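Local coordinates for protein beta-N-acetylhexosaminidase (Thermotoga neapolitana, PDB 5C0Q) that probably hydrolyses terminal non-reducing N-acetyl-D-hexosamine residues from N-acetyl-beta-D-hexosaminides, as a zinc-binding member of glycosyl hydrolase family 3, at residues B[3-8]-B[283-288]; B[115-120]-B[163-168]; B[157-162]-B[192-197]; B[343-348]-B[396-401]; B[424-429]-B[443-448]. One frame throughout, in Å; residues are numbered along the deposited sequence.

Interaction 1 (B[3-8]-B[283-288]). With ZN (zinc ion), chain V.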
# COMPACT_ATOMS: atom_id res chain seq x y z
N VAL B 3 -8.02 36.52 6.98
CA VAL B 3 -8.05 35.61 5.86
C VAL B 3 -7.20 34.41 6.32
O VAL B 3 -7.05 33.43 5.61
CB VAL B 3 -7.50 36.29 4.56
CG1 VAL B 3 -5.97 36.25 4.50
CG2 VAL B 3 -8.14 35.68 3.31
N ASP B 4 -6.70 34.50 7.55
CA ASP B 4 -5.89 33.46 8.15
C ASP B 4 -6.56 32.66 9.27
O ASP B 4 -5.91 31.81 9.83
CB ASP B 4 -4.61 34.06 8.72
CG ASP B 4 -3.43 33.97 7.79
OD1 ASP B 4 -3.57 33.51 6.64
OD2 ASP B 4 -2.33 34.36 8.22
N LEU B 5 -7.82 32.87 9.58
CA LEU B 5 -8.39 32.14 10.70
C LEU B 5 -8.55 30.66 10.48
O LEU B 5 -8.81 29.93 11.42
CB LEU B 5 -9.74 32.71 11.11
CG LEU B 5 -9.67 34.04 11.83
CD1 LEU B 5 -11.03 34.45 12.37
CD2 LEU B 5 -8.73 33.87 12.97
N GLY B 6 -8.38 30.21 9.25
CA GLY B 6 -8.55 28.81 8.94
C GLY B 6 -7.40 28.01 9.47
O GLY B 6 -7.47 26.81 9.64
N LYS B 7 -6.30 28.69 9.69
CA LYS B 7 -5.11 28.05 10.21
C LYS B 7 -5.34 27.49 11.60
O LYS B 7 -4.58 26.68 12.09
CB LYS B 7 -3.98 29.06 10.19
CG LYS B 7 -3.62 29.40 8.78
CD LYS B 7 -2.37 30.20 8.65
CE LYS B 7 -2.03 30.39 7.20
NZ LYS B 7 -0.94 31.37 7.10
N LEU B 8 -6.43 27.88 12.22
CA LEU B 8 -6.74 27.34 13.51
C LEU B 8 -7.63 26.11 13.39
O LEU B 8 -8.13 25.62 14.37
CB LEU B 8 -7.43 28.39 14.39
CG LEU B 8 -6.51 29.25 15.26
CD1 LEU B 8 -5.54 30.02 14.41
CD2 LEU B 8 -7.26 30.16 16.23
N VAL B 283 -19.91 26.39 11.17
CA VAL B 283 -20.35 26.67 12.52
C VAL B 283 -19.22 27.02 13.49
O VAL B 283 -19.27 28.02 14.18
CB VAL B 283 -21.17 25.53 13.10
CG1 VAL B 283 -21.39 25.74 14.57
CG2 VAL B 283 -22.50 25.49 12.42
N TYR B 284 -18.19 26.20 13.55
CA TYR B 284 -17.09 26.47 14.46
C TYR B 284 -16.30 27.69 14.05
O TYR B 284 -15.84 28.43 14.89
CB TYR B 284 -16.15 25.28 14.53
CG TYR B 284 -16.69 24.15 15.34
CD1 TYR B 284 -17.66 23.33 14.82
CD2 TYR B 284 -16.23 23.91 16.63
CE1 TYR B 284 -18.15 22.28 15.55
CE2 TYR B 284 -16.71 22.87 17.37
CZ TYR B 284 -17.68 22.06 16.82
OH TYR B 284 -18.18 21.00 17.52
N TYR B 285 -16.13 27.88 12.76
CA TYR B 285 -15.37 29.00 12.24
C TYR B 285 -16.06 30.28 12.63
O TYR B 285 -15.40 31.25 12.95
CB TYR B 285 -15.22 28.91 10.72
CG TYR B 285 -14.37 29.98 10.08
CD1 TYR B 285 -14.89 31.24 9.79
CD2 TYR B 285 -13.05 29.72 9.73
CE1 TYR B 285 -14.12 32.21 9.21
CE2 TYR B 285 -12.27 30.68 9.13
CZ TYR B 285 -12.81 31.92 8.88
OH TYR B 285 -12.03 32.88 8.29
N GLU B 286 -17.38 30.30 12.56
CA GLU B 286 -18.09 31.54 12.77
C GLU B 286 -18.11 31.83 14.24
O GLU B 286 -17.94 32.96 14.68
CB GLU B 286 -19.51 31.44 12.24
CG GLU B 286 -19.95 32.67 11.49
CD GLU B 286 -19.28 32.76 10.13
OE1 GLU B 286 -18.88 31.70 9.59
OE2 GLU B 286 -19.12 33.88 9.60
N SER B 287 -18.25 30.76 15.00
CA SER B 287 -18.18 30.81 16.45
C SER B 287 -16.87 31.40 16.95
O SER B 287 -16.89 32.30 17.78
CB SER B 287 -18.38 29.41 16.99
OG SER B 287 -18.18 29.41 18.36
N LEU B 288 -15.76 30.98 16.39
CA LEU B 288 -14.48 31.56 16.74
C LEU B 288 -14.39 33.02 16.36
O LEU B 288 -13.84 33.83 17.10
CB LEU B 288 -13.36 30.81 16.04
CG LEU B 288 -11.96 31.42 16.04
CD1 LEU B 288 -11.32 31.41 17.38
CD2 LEU B 288 -11.08 30.71 15.03
ZN ZN V . -17.52 34.03 8.03
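Tyr285 reaches from helix 281-293 over to Leu5 and Gly6. From CB its chain leaves with CG opposite the backbone N (chi1 -176°), which brings the ring to the other segment although the first bond of the side chain does not aim there. CE2 lies 3.8 Å from Leu5 CB, and Gly6 N approaches the ring edge, near its plane, 3.9 Å from the same CE2. CZ also meets Leu5 CB, and at the tip Tyr285 OH rests 3.6 Å from Leu5 CB, touching a methylene with its oxygen. One helical turn on, Leu288 CD2 meets Leu8 CD2 at 4.0 Å, the two side chains crossing at about a right angle. No hydrogen bond spans the segments. Trimming Tyr285 to an alanine would probably open a gap beside Leu5 CB and Gly6 and deprive Tyr27 of its edge-to-face partner. Glu286 turns to a zinc ion, held by its OE2 at 2.2 Å together with Lys289. The 3-10 turn 5-8 leads into strand 9-13 of the barrel, whose Phe9 touches Tyr285 and Leu288, while helix 299-315 packs on Leu5 through Val302 and on Leu8 through Ser305 and Ile306.

Interaction 2 (B[115-120]-B[163-168]). With ZN (zinc ion), chain O.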
# COMPACT_ATOMS: atom_id res chain seq x y z
N VAL B 115 0.60 6.82 19.94
CA VAL B 115 -0.16 6.76 21.17
C VAL B 115 0.81 6.61 22.32
O VAL B 115 1.62 5.73 22.29
CB VAL B 115 -1.12 5.57 21.19
CG1 VAL B 115 -1.69 5.35 22.61
CG2 VAL B 115 -2.20 5.76 20.15
N LEU B 116 0.73 7.48 23.32
CA LEU B 116 1.60 7.41 24.48
C LEU B 116 0.92 7.04 25.80
O LEU B 116 1.56 6.94 26.82
CB LEU B 116 2.35 8.74 24.63
CG LEU B 116 3.32 9.07 23.51
CD1 LEU B 116 4.11 10.33 23.83
CD2 LEU B 116 4.24 7.88 23.27
N ASP B 117 -0.36 6.75 25.72
CA ASP B 117 -1.16 6.34 26.83
C ASP B 117 -0.67 5.03 27.41
O ASP B 117 -0.19 4.19 26.69
CB ASP B 117 -2.59 6.23 26.37
CG ASP B 117 -3.11 7.51 25.84
OD1 ASP B 117 -3.15 8.47 26.63
OD2 ASP B 117 -3.46 7.57 24.63
N LEU B 118 -0.72 4.88 28.72
CA LEU B 118 -0.26 3.68 29.36
C LEU B 118 -1.33 2.62 29.32
O LEU B 118 -2.48 2.93 29.21
CB LEU B 118 0.18 3.95 30.80
CG LEU B 118 1.15 5.08 31.05
CD1 LEU B 118 1.36 5.25 32.54
CD2 LEU B 118 2.46 4.78 30.42
N LEU B 119 -0.94 1.37 29.31
CA LEU B 119 -1.89 0.30 29.43
C LEU B 119 -2.20 0.08 30.92
O LEU B 119 -1.28 -0.08 31.72
CB LEU B 119 -1.34 -0.97 28.81
CG LEU B 119 -2.21 -2.21 28.91
CD1 LEU B 119 -3.45 -2.06 28.07
CD2 LEU B 119 -1.42 -3.43 28.56
N SER B 120 -3.46 0.10 31.31
CA SER B 120 -3.84 -0.35 32.66
C SER B 120 -4.86 -1.44 32.52
O SER B 120 -5.37 -1.66 31.44
CB SER B 120 -4.41 0.79 33.53
OG SER B 120 -5.67 1.21 33.05
N PRO B 163 -2.94 14.55 28.84
CA PRO B 163 -1.74 14.07 29.51
C PRO B 163 -1.67 12.57 29.72
O PRO B 163 -0.93 12.11 30.56
CB PRO B 163 -1.81 14.80 30.84
CG PRO B 163 -3.27 14.83 31.13
CD PRO B 163 -3.96 14.99 29.82
N GLY B 164 -2.45 11.80 28.98
CA GLY B 164 -2.42 10.36 29.11
C GLY B 164 -3.67 9.93 29.77
O GLY B 164 -4.06 10.49 30.77
N HIS B 165 -4.33 8.92 29.24
CA HIS B 165 -5.62 8.57 29.78
C HIS B 165 -5.83 7.09 29.73
O HIS B 165 -6.94 6.64 29.62
CB HIS B 165 -6.71 9.29 29.02
CG HIS B 165 -6.81 8.86 27.60
ND1 HIS B 165 -7.67 7.88 27.17
CD2 HIS B 165 -6.04 9.18 26.53
CE1 HIS B 165 -7.48 7.67 25.88
NE2 HIS B 165 -6.48 8.43 25.48
N GLY B 166 -4.76 6.33 29.87
CA GLY B 166 -4.91 4.91 29.96
C GLY B 166 -5.53 4.42 31.26
O GLY B 166 -5.98 3.28 31.33
N LYS B 167 -5.59 5.27 32.28
CA LYS B 167 -6.09 4.89 33.60
C LYS B 167 -7.61 5.02 33.73
O LYS B 167 -8.10 5.10 34.82
CB LYS B 167 -5.45 5.70 34.73
CG LYS B 167 -4.09 5.23 35.20
CD LYS B 167 -3.46 6.37 35.94
CE LYS B 167 -2.22 5.99 36.70
NZ LYS B 167 -1.08 5.63 35.90
N THR B 168 -8.34 5.16 32.65
CA THR B 168 -9.78 5.22 32.74
C THR B 168 -10.42 4.12 31.94
O THR B 168 -9.88 3.70 30.93
CB THR B 168 -10.32 6.55 32.25
OG1 THR B 168 -11.74 6.55 32.39
CG2 THR B 168 -10.00 6.76 30.82
ZN ZN O . -5.28 7.93 23.80
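Ser120 OG is gripped twice: it donates to Gly166 O at 2.7 Å and accepts a weak hydrogen bond from Gly123 N. Its chi1 of 69° sets OG between the backbone N and the carbonyl carbon, facing Gly166 O of the turn 165-168. Beside it the two backbones nearly touch, with Gly166 CA 3.2 Å from Leu118 O in a CA-H...O contact; any CB on Gly166 would run into that oxygen. Asp117 OD1 takes the N-H of His165 at 2.9 Å, on the anti side and 35° out of the carboxylate plane, which probably helps to fix the carboxylate for the metal, whereas OD2 binds zinc at 2.0 Å. His165 comes to the same ion through NE2, at 2.1 Å, its ring steeply turned from the carboxylate (planes 69° apart). Lys167 runs alongside Leu118 and ends in salt bridges to Glu189 and Asp190. His161 ND1 adds a third protein ligand, making a zinc site at the C-terminal end of strand 156-162 and in the loops that follow it and strand 110-111. Residues 160-166 read Lys-His-Phe-Pro-Gly-His-Gly, consistent with the signature of family 3 N-acetylglucosaminidases, at the TIM-barrel end where active sites of this fold lie.

Interaction 3 (B[157-162]-B[192-197]). With ZN (zinc ion), chain O.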
# COMPACT_ATOMS: atom_id res chain seq x y z
N PRO B 157 5.30 13.75 13.65
CA PRO B 157 4.41 13.04 14.58
C PRO B 157 3.54 13.94 15.42
O PRO B 157 3.79 15.11 15.62
CB PRO B 157 5.38 12.25 15.46
CG PRO B 157 6.62 13.02 15.43
CD PRO B 157 6.71 13.68 14.08
N CYS B 158 2.46 13.34 15.87
CA CYS B 158 1.56 13.99 16.80
C CYS B 158 1.25 13.02 17.93
O CYS B 158 0.51 12.06 17.75
CB CYS B 158 0.28 14.45 16.11
SG CYS B 158 -0.80 15.42 17.19
N ILE B 159 1.84 13.26 19.08
CA ILE B 159 1.70 12.37 20.22
C ILE B 159 0.35 12.59 20.84
O ILE B 159 -0.15 13.67 20.81
CB ILE B 159 2.83 12.57 21.25
CG1 ILE B 159 2.84 14.01 21.77
CG2 ILE B 159 4.17 12.25 20.62
CD1 ILE B 159 3.98 14.31 22.71
N LYS B 160 -0.25 11.54 21.36
CA LYS B 160 -1.60 11.61 21.87
C LYS B 160 -1.79 10.57 23.00
O LYS B 160 -0.98 9.67 23.14
CB LYS B 160 -2.61 11.41 20.72
CG LYS B 160 -2.51 10.11 20.00
CD LYS B 160 -3.29 10.13 18.67
CE LYS B 160 -3.46 8.73 18.14
NZ LYS B 160 -4.32 8.64 16.95
N HIS B 161 -2.77 10.77 23.88
CA HIS B 161 -3.50 12.02 24.05
C HIS B 161 -3.11 12.66 25.39
O HIS B 161 -3.36 12.09 26.44
CB HIS B 161 -5.00 11.82 24.04
CG HIS B 161 -5.51 10.99 22.90
ND1 HIS B 161 -5.46 9.62 22.90
CD2 HIS B 161 -6.08 11.35 21.73
CE1 HIS B 161 -5.98 9.17 21.78
NE2 HIS B 161 -6.36 10.20 21.06
N PHE B 162 -2.56 13.87 25.35
CA PHE B 162 -2.05 14.53 26.53
C PHE B 162 -3.19 14.82 27.56
O PHE B 162 -4.25 15.32 27.21
CB PHE B 162 -1.35 15.80 26.11
CG PHE B 162 -0.85 16.64 27.25
CD1 PHE B 162 -1.67 17.58 27.86
CD2 PHE B 162 0.43 16.51 27.70
CE1 PHE B 162 -1.22 18.33 28.90
CE2 PHE B 162 0.87 17.28 28.74
CZ PHE B 162 0.04 18.18 29.34
N LEU B 192 5.31 10.75 31.77
CA LEU B 192 6.71 10.42 31.53
C LEU B 192 7.06 10.29 30.01
O LEU B 192 8.04 10.87 29.58
CB LEU B 192 7.13 9.15 32.27
CG LEU B 192 8.61 8.72 32.13
CD1 LEU B 192 9.54 9.79 32.68
CD2 LEU B 192 8.90 7.39 32.78
N PRO B 193 6.26 9.57 29.20
CA PRO B 193 6.67 9.52 27.80
C PRO B 193 6.49 10.84 27.08
O PRO B 193 7.28 11.14 26.21
CB PRO B 193 5.77 8.42 27.20
CG PRO B 193 4.72 8.21 28.12
CD PRO B 193 5.17 8.62 29.48
N PHE B 194 5.50 11.64 27.46
CA PHE B 194 5.40 12.99 26.89
C PHE B 194 6.63 13.83 27.24
O PHE B 194 7.15 14.55 26.40
CB PHE B 194 4.11 13.69 27.35
CG PHE B 194 2.85 13.03 26.86
CD1 PHE B 194 2.30 11.96 27.53
CD2 PHE B 194 2.21 13.49 25.72
CE1 PHE B 194 1.14 11.35 27.05
CE2 PHE B 194 1.06 12.89 25.25
CZ PHE B 194 0.52 11.83 25.92
N ARG B 195 7.11 13.73 28.47
CA ARG B 195 8.27 14.49 28.91
C ARG B 195 9.48 14.07 28.11
O ARG B 195 10.32 14.89 27.77
CB ARG B 195 8.50 14.30 30.42
CG ARG B 195 7.40 14.97 31.24
CD ARG B 195 7.37 14.59 32.71
NE ARG B 195 8.71 14.56 33.23
CZ ARG B 195 9.09 13.77 34.21
NH1 ARG B 195 8.21 12.98 34.79
NH2 ARG B 195 10.33 13.79 34.61
N ARG B 196 9.54 12.80 27.78
CA ARG B 196 10.65 12.28 27.02
C ARG B 196 10.77 12.97 25.66
O ARG B 196 11.87 13.34 25.27
CB ARG B 196 10.50 10.76 26.86
CG ARG B 196 11.67 10.02 26.20
CD ARG B 196 12.99 10.10 26.93
NE ARG B 196 12.87 9.80 28.35
CZ ARG B 196 12.84 8.59 28.90
NH1 ARG B 196 12.92 7.48 28.16
NH2 ARG B 196 12.72 8.51 30.22
N ILE B 197 9.63 13.22 25.00
CA ILE B 197 9.61 13.81 23.67
C ILE B 197 9.97 15.30 23.74
O ILE B 197 10.77 15.78 22.93
CB ILE B 197 8.19 13.65 22.94
CG1 ILE B 197 7.65 12.21 22.94
CG2 ILE B 197 8.16 14.34 21.55
CD1 ILE B 197 8.59 11.17 22.50
ZN ZN O . -5.28 7.93 23.80
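Phe194, projecting from helix 192-197, is wedged between Ile159 and Phe162, which lie on opposite sides of its ring. Its CG stands anti to the carbonyl carbon (chi1 -65°), which turns the ring toward the strand. In this tight part Ile159 CD1 comes within 3.6 Å of Phe194 CD2, the two side chains running antiparallel alongside one another. Phe162 presents its edge to the face of Phe194 in a T-shaped pair, ring centroids 5.7 Å apart and planes at 85°. The rim atom CZ of Phe194 pushes into the corner of the chain at His161, whose preceding peptide is cis, 3.7 Å from Phe162 N and 3.8 Å from Lys160 O. Packing slackens toward the C-terminal end of the helix segment, where Ile197 CG1 meets Ile159 CG2 at 4.2 Å. The far side of the helix is partly exposed and polar: Arg196 pairs with Glu137, and Arg195 makes a cation-pi contact with Trp187. The side chains of Lys160 and His161 leave the backbone away from the helix; Lys160 NZ forms a salt bridge with Glu65, and His161 ND1 lies 1.9 Å from a zinc ion also bound by Asp117 and His165. Strand and helix run nearly antiparallel, axes 10.0 Å apart at closest. With strand 205-208 next, parallel to strand 156-162, this is the packing of a beta-alpha-beta unit of a TIM barrel.

Interaction 4 (B[343-348]-B[396-401]). With ZN (zinc ion), chain S.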
# COMPACT_ATOMS: atom_id res chain seq x y z
N LEU B 343 -27.25 15.23 -20.37
CA LEU B 343 -26.50 14.68 -19.25
C LEU B 343 -27.26 14.60 -17.92
O LEU B 343 -26.88 13.84 -17.04
CB LEU B 343 -25.20 15.45 -19.12
CG LEU B 343 -24.43 15.37 -20.44
CD1 LEU B 343 -23.14 16.16 -20.37
CD2 LEU B 343 -24.14 13.95 -20.80
N GLY B 344 -28.32 15.39 -17.78
CA GLY B 344 -29.16 15.34 -16.60
C GLY B 344 -30.19 14.23 -16.65
O GLY B 344 -31.04 14.16 -15.80
N ARG B 345 -30.14 13.38 -17.68
CA ARG B 345 -31.06 12.25 -17.81
C ARG B 345 -30.64 11.03 -17.04
O ARG B 345 -29.59 10.98 -16.46
CB ARG B 345 -31.21 11.86 -19.28
CG ARG B 345 -31.89 12.88 -20.18
CD ARG B 345 -31.90 12.32 -21.60
NE ARG B 345 -32.48 13.21 -22.62
CZ ARG B 345 -32.65 12.86 -23.89
NH1 ARG B 345 -32.30 11.64 -24.28
NH2 ARG B 345 -33.19 13.70 -24.76
N GLU B 346 -31.47 10.01 -17.05
CA GLU B 346 -31.21 8.81 -16.29
C GLU B 346 -30.50 7.83 -17.25
O GLU B 346 -30.95 7.61 -18.36
CB GLU B 346 -32.55 8.29 -15.70
CG GLU B 346 -33.55 9.49 -15.28
CD GLU B 346 -35.05 9.16 -15.51
OE1 GLU B 346 -35.40 8.01 -15.17
OE2 GLU B 346 -35.84 9.96 -16.10
N VAL B 347 -29.41 7.23 -16.81
CA VAL B 347 -28.48 6.52 -17.67
C VAL B 347 -28.63 5.00 -17.56
O VAL B 347 -28.86 4.48 -16.49
CB VAL B 347 -27.00 6.92 -17.32
CG1 VAL B 347 -26.02 6.25 -18.22
CG2 VAL B 347 -26.83 8.40 -17.45
N VAL B 348 -28.47 4.29 -18.67
CA VAL B 348 -28.35 2.86 -18.62
C VAL B 348 -26.87 2.52 -18.83
O VAL B 348 -26.27 2.99 -19.77
CB VAL B 348 -29.28 2.19 -19.71
CG1 VAL B 348 -29.17 0.68 -19.74
CG2 VAL B 348 -30.72 2.61 -19.50
N ASP B 396 -32.70 0.47 -25.01
CA ASP B 396 -32.96 1.88 -25.22
C ASP B 396 -33.04 2.51 -23.85
O ASP B 396 -32.96 1.81 -22.84
CB ASP B 396 -34.22 2.15 -26.03
CG ASP B 396 -34.18 3.53 -26.67
OD1 ASP B 396 -33.22 4.27 -26.42
OD2 ASP B 396 -35.08 3.87 -27.45
N GLY B 397 -33.04 3.83 -23.81
CA GLY B 397 -33.05 4.54 -22.55
C GLY B 397 -33.05 6.02 -22.84
O GLY B 397 -33.15 6.45 -23.98
N GLU B 398 -33.00 6.82 -21.78
CA GLU B 398 -32.93 8.23 -21.96
C GLU B 398 -31.53 8.56 -22.38
O GLU B 398 -31.31 9.46 -23.16
CB GLU B 398 -33.24 8.95 -20.67
CG GLU B 398 -34.53 8.61 -19.96
CD GLU B 398 -34.66 9.42 -18.71
OE1 GLU B 398 -33.72 10.18 -18.45
OE2 GLU B 398 -35.69 9.36 -18.02
N LEU B 399 -30.57 7.82 -21.84
CA LEU B 399 -29.17 8.02 -22.14
C LEU B 399 -28.47 6.73 -21.87
O LEU B 399 -28.74 6.07 -20.89
CB LEU B 399 -28.58 9.14 -21.29
CG LEU B 399 -27.08 9.49 -21.37
CD1 LEU B 399 -26.67 9.91 -22.77
CD2 LEU B 399 -26.71 10.58 -20.37
N ILE B 400 -27.58 6.34 -22.77
CA ILE B 400 -26.93 5.06 -22.65
C ILE B 400 -25.43 5.21 -22.60
O ILE B 400 -24.87 5.94 -23.41
CB ILE B 400 -27.33 4.16 -23.80
CG1 ILE B 400 -28.83 4.28 -24.03
CG2 ILE B 400 -26.86 2.74 -23.57
CD1 ILE B 400 -29.38 3.36 -25.06
N PHE B 401 -24.76 4.54 -21.68
CA PHE B 401 -23.30 4.56 -21.68
C PHE B 401 -22.76 3.20 -22.11
O PHE B 401 -22.94 2.23 -21.39
CB PHE B 401 -22.71 4.88 -20.31
CG PHE B 401 -22.86 6.31 -19.87
CD1 PHE B 401 -23.34 7.28 -20.72
CD2 PHE B 401 -22.49 6.69 -18.60
CE1 PHE B 401 -23.49 8.58 -20.29
CE2 PHE B 401 -22.63 7.99 -18.18
CZ PHE B 401 -23.14 8.93 -19.01
ZN ZN S . -35.89 10.91 -16.74
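Arg345 and Glu398 are brought together by two stretched chains: the arginine leaves with CG beside its backbone N (chi1 -67°) and stays extended to NE, and the glutamate is extended beyond CG. The arginine lies across the glutamate stem, and its NH1 donates to Glu398 O at 2.6 Å, on a lone pair in the carbonyl plane and within the guanidinium plane. Exchanging Arg345 for an alanine is likely to leave Glu398 O without this donor and to uncover one side of the Glu398 stem. Glu398 OE1 takes the N-H of Glu346 at 2.7 Å, nearly straight (176°) and 44° out of the carboxylate plane. A zinc ion is modelled at Glu398 OE2 and Glu346 OE2, but too close to the latter for its geometry to be trusted; Glu346 OE1 forms a salt bridge with Arg381. Beyond, the segments become parallel neighbours in the mixed sheet of the C-terminal domain, Val348 N bonding to Leu399 O and Phe401 N to Val348 O, both at 2.9 Å. Val347 CG2 lies 3.6 Å from Leu399 CD2, while Val347 CG1 sits over the centre of the Phe401 ring in a CH-pi contact; Phe378 and Phe428 meet that ring edge-to-face.

Interaction 5 (B[424-429]-B[443-448]). With ZN (zinc ion), chain N.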
# COMPACT_ATOMS: atom_id res chain seq x y z
N ARG B 424 -28.43 9.07 -28.37
CA ARG B 424 -28.45 9.10 -26.94
C ARG B 424 -27.55 8.02 -26.29
O ARG B 424 -27.80 7.57 -25.17
CB ARG B 424 -29.92 9.02 -26.48
CG ARG B 424 -30.62 7.74 -26.74
CD ARG B 424 -32.12 7.93 -26.65
NE ARG B 424 -32.81 6.78 -27.20
CZ ARG B 424 -33.26 6.70 -28.44
NH1 ARG B 424 -33.12 7.73 -29.26
NH2 ARG B 424 -33.85 5.59 -28.86
N THR B 425 -26.53 7.59 -27.04
CA THR B 425 -25.51 6.67 -26.56
C THR B 425 -24.15 7.32 -26.53
O THR B 425 -23.78 8.02 -27.45
CB THR B 425 -25.40 5.43 -27.43
OG1 THR B 425 -26.66 4.75 -27.43
CG2 THR B 425 -24.36 4.49 -26.87
N ILE B 426 -23.40 7.16 -25.45
CA ILE B 426 -22.01 7.56 -25.46
C ILE B 426 -21.13 6.34 -25.33
O ILE B 426 -21.32 5.52 -24.45
CB ILE B 426 -21.71 8.57 -24.37
CG1 ILE B 426 -22.67 9.73 -24.49
CG2 ILE B 426 -20.34 9.13 -24.55
CD1 ILE B 426 -22.25 10.92 -23.70
N TYR B 427 -20.18 6.24 -26.25
CA TYR B 427 -19.26 5.11 -26.29
C TYR B 427 -18.03 5.50 -25.54
O TYR B 427 -17.38 6.48 -25.88
CB TYR B 427 -18.90 4.72 -27.74
CG TYR B 427 -20.10 4.23 -28.49
CD1 TYR B 427 -20.48 2.90 -28.41
CD2 TYR B 427 -20.90 5.10 -29.21
CE1 TYR B 427 -21.57 2.46 -29.04
CE2 TYR B 427 -22.02 4.65 -29.84
CZ TYR B 427 -22.34 3.32 -29.75
OH TYR B 427 -23.43 2.82 -30.38
N PHE B 428 -17.74 4.73 -24.50
CA PHE B 428 -16.52 4.83 -23.73
C PHE B 428 -15.55 3.75 -24.19
O PHE B 428 -15.71 2.60 -23.85
CB PHE B 428 -16.80 4.68 -22.24
CG PHE B 428 -17.59 5.79 -21.66
CD1 PHE B 428 -18.98 5.80 -21.73
CD2 PHE B 428 -16.96 6.84 -21.01
CE1 PHE B 428 -19.72 6.83 -21.16
CE2 PHE B 428 -17.70 7.86 -20.46
CZ PHE B 428 -19.07 7.86 -20.53
N ILE B 429 -14.57 4.13 -24.98
CA ILE B 429 -13.58 3.16 -25.41
C ILE B 429 -12.52 3.02 -24.36
O ILE B 429 -11.67 3.87 -24.22
CB ILE B 429 -12.95 3.51 -26.77
CG1 ILE B 429 -13.90 3.15 -27.90
CG2 ILE B 429 -11.81 2.58 -27.05
CD1 ILE B 429 -14.86 4.20 -28.23
N SER B 443 -20.90 9.57 -30.51
CA SER B 443 -20.33 10.21 -29.34
C SER B 443 -19.31 9.30 -28.67
O SER B 443 -19.64 8.19 -28.27
CB SER B 443 -21.43 10.59 -28.38
OG SER B 443 -22.00 11.80 -28.81
N VAL B 444 -18.07 9.76 -28.60
CA VAL B 444 -17.00 8.89 -28.13
C VAL B 444 -16.10 9.55 -27.07
O VAL B 444 -15.69 10.69 -27.19
CB VAL B 444 -16.15 8.38 -29.31
CG1 VAL B 444 -14.95 7.61 -28.81
CG2 VAL B 444 -16.95 7.48 -30.20
N VAL B 445 -15.83 8.80 -26.01
CA VAL B 445 -14.84 9.12 -25.01
C VAL B 445 -13.76 8.07 -25.02
O VAL B 445 -14.07 6.89 -24.95
CB VAL B 445 -15.46 9.18 -23.57
CG1 VAL B 445 -14.38 9.31 -22.50
CG2 VAL B 445 -16.46 10.27 -23.48
N ILE B 446 -12.50 8.47 -25.16
CA ILE B 446 -11.40 7.53 -25.03
C ILE B 446 -10.65 7.78 -23.73
O ILE B 446 -10.22 8.88 -23.48
CB ILE B 446 -10.43 7.61 -26.21
CG1 ILE B 446 -11.18 7.39 -27.52
CG2 ILE B 446 -9.28 6.61 -26.02
CD1 ILE B 446 -10.42 7.78 -28.71
N THR B 447 -10.53 6.76 -22.91
CA THR B 447 -9.90 6.90 -21.62
C THR B 447 -8.47 6.45 -21.60
O THR B 447 -7.71 6.86 -20.76
CB THR B 447 -10.62 6.11 -20.55
OG1 THR B 447 -10.83 4.79 -21.05
CG2 THR B 447 -11.92 6.75 -20.20
N HIS B 448 -8.14 5.52 -22.49
CA HIS B 448 -6.83 4.90 -22.54
C HIS B 448 -6.55 4.07 -21.31
O HIS B 448 -5.41 3.70 -21.08
CB HIS B 448 -5.71 5.94 -22.70
CG HIS B 448 -5.84 6.80 -23.92
ND1 HIS B 448 -6.26 8.11 -23.87
CD2 HIS B 448 -5.63 6.52 -25.23
CE1 HIS B 448 -6.27 8.61 -25.09
NE2 HIS B 448 -5.89 7.66 -25.93
ZN ZN N . -5.47 7.89 -28.23
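Tyr427 and Val445 carry most of the backbone bonding between strands 425-429 and 443-446, which run parallel with their axes 24° apart. Tyr427 N binds Ser443 O at 2.9 Å, Val445 N returns to Tyr427 O at 2.8 Å, and Ile429 N takes Val445 O at 2.8 Å. A weak bond from Thr447 N to Ile429 O prolongs the ladder. The same carbonyls receive CA-H...O contacts, from Val444 CA on Tyr427 O and from Phe428 CA on Val445 O. The Tyr427 ring turns an edge to Ser443 O, and its OH bonds to His417 O.

Apolar contacts line both faces. On the face of Tyr427 and Val444, Ile429 CD1 presses on Val444 CG1 at 3.5 Å. On the face of Ile426 and Phe428, Val445 CG1 is anti to the backbone N (chi1 171°), which lays both methyls beside the Phe428 ring; Val445 CB is 3.8 Å from Phe428 CD2, and CG2 also reaches Ile426 CG2.

Past the strand end, Ile446 CG2 sits 3.5 Å above the centre of the His448 ring, whose ND1 bonds to Ala332 O and whose NE2 binds zinc with Glu334 of the same chain and Lys86 of the second subunit, bridging the chains.

In the sheet, strand 399-404 flanks strand 425-429 and the antiparallel strand 334-335 flanks strand 443-446; helix 452-463 covers Phe428 and Val445.

Interactions 1, 2 and 3 belong to the N-terminal TIM-barrel domain, interactions 4 and 5 to the C-terminal domain that follows. Interaction 1 joins the start of the barrel to its late helix 281-293, and the segments of interactions 2 and 3 alternate in the sequence between. These two have centres about 11 Å apart and share one zinc ion. Interactions 4 and 5, about 13 Å between centres, meet in neighbouring strands 399-404 and 425-429, and Asp396 pairs with Arg424. About 56 Å separates the centres of interactions 2 and 4, yet each domain touches the second subunit: Leu119 of interaction 2 packs on its Phe434, and His448 of interaction 5 shares zinc with its Lys86.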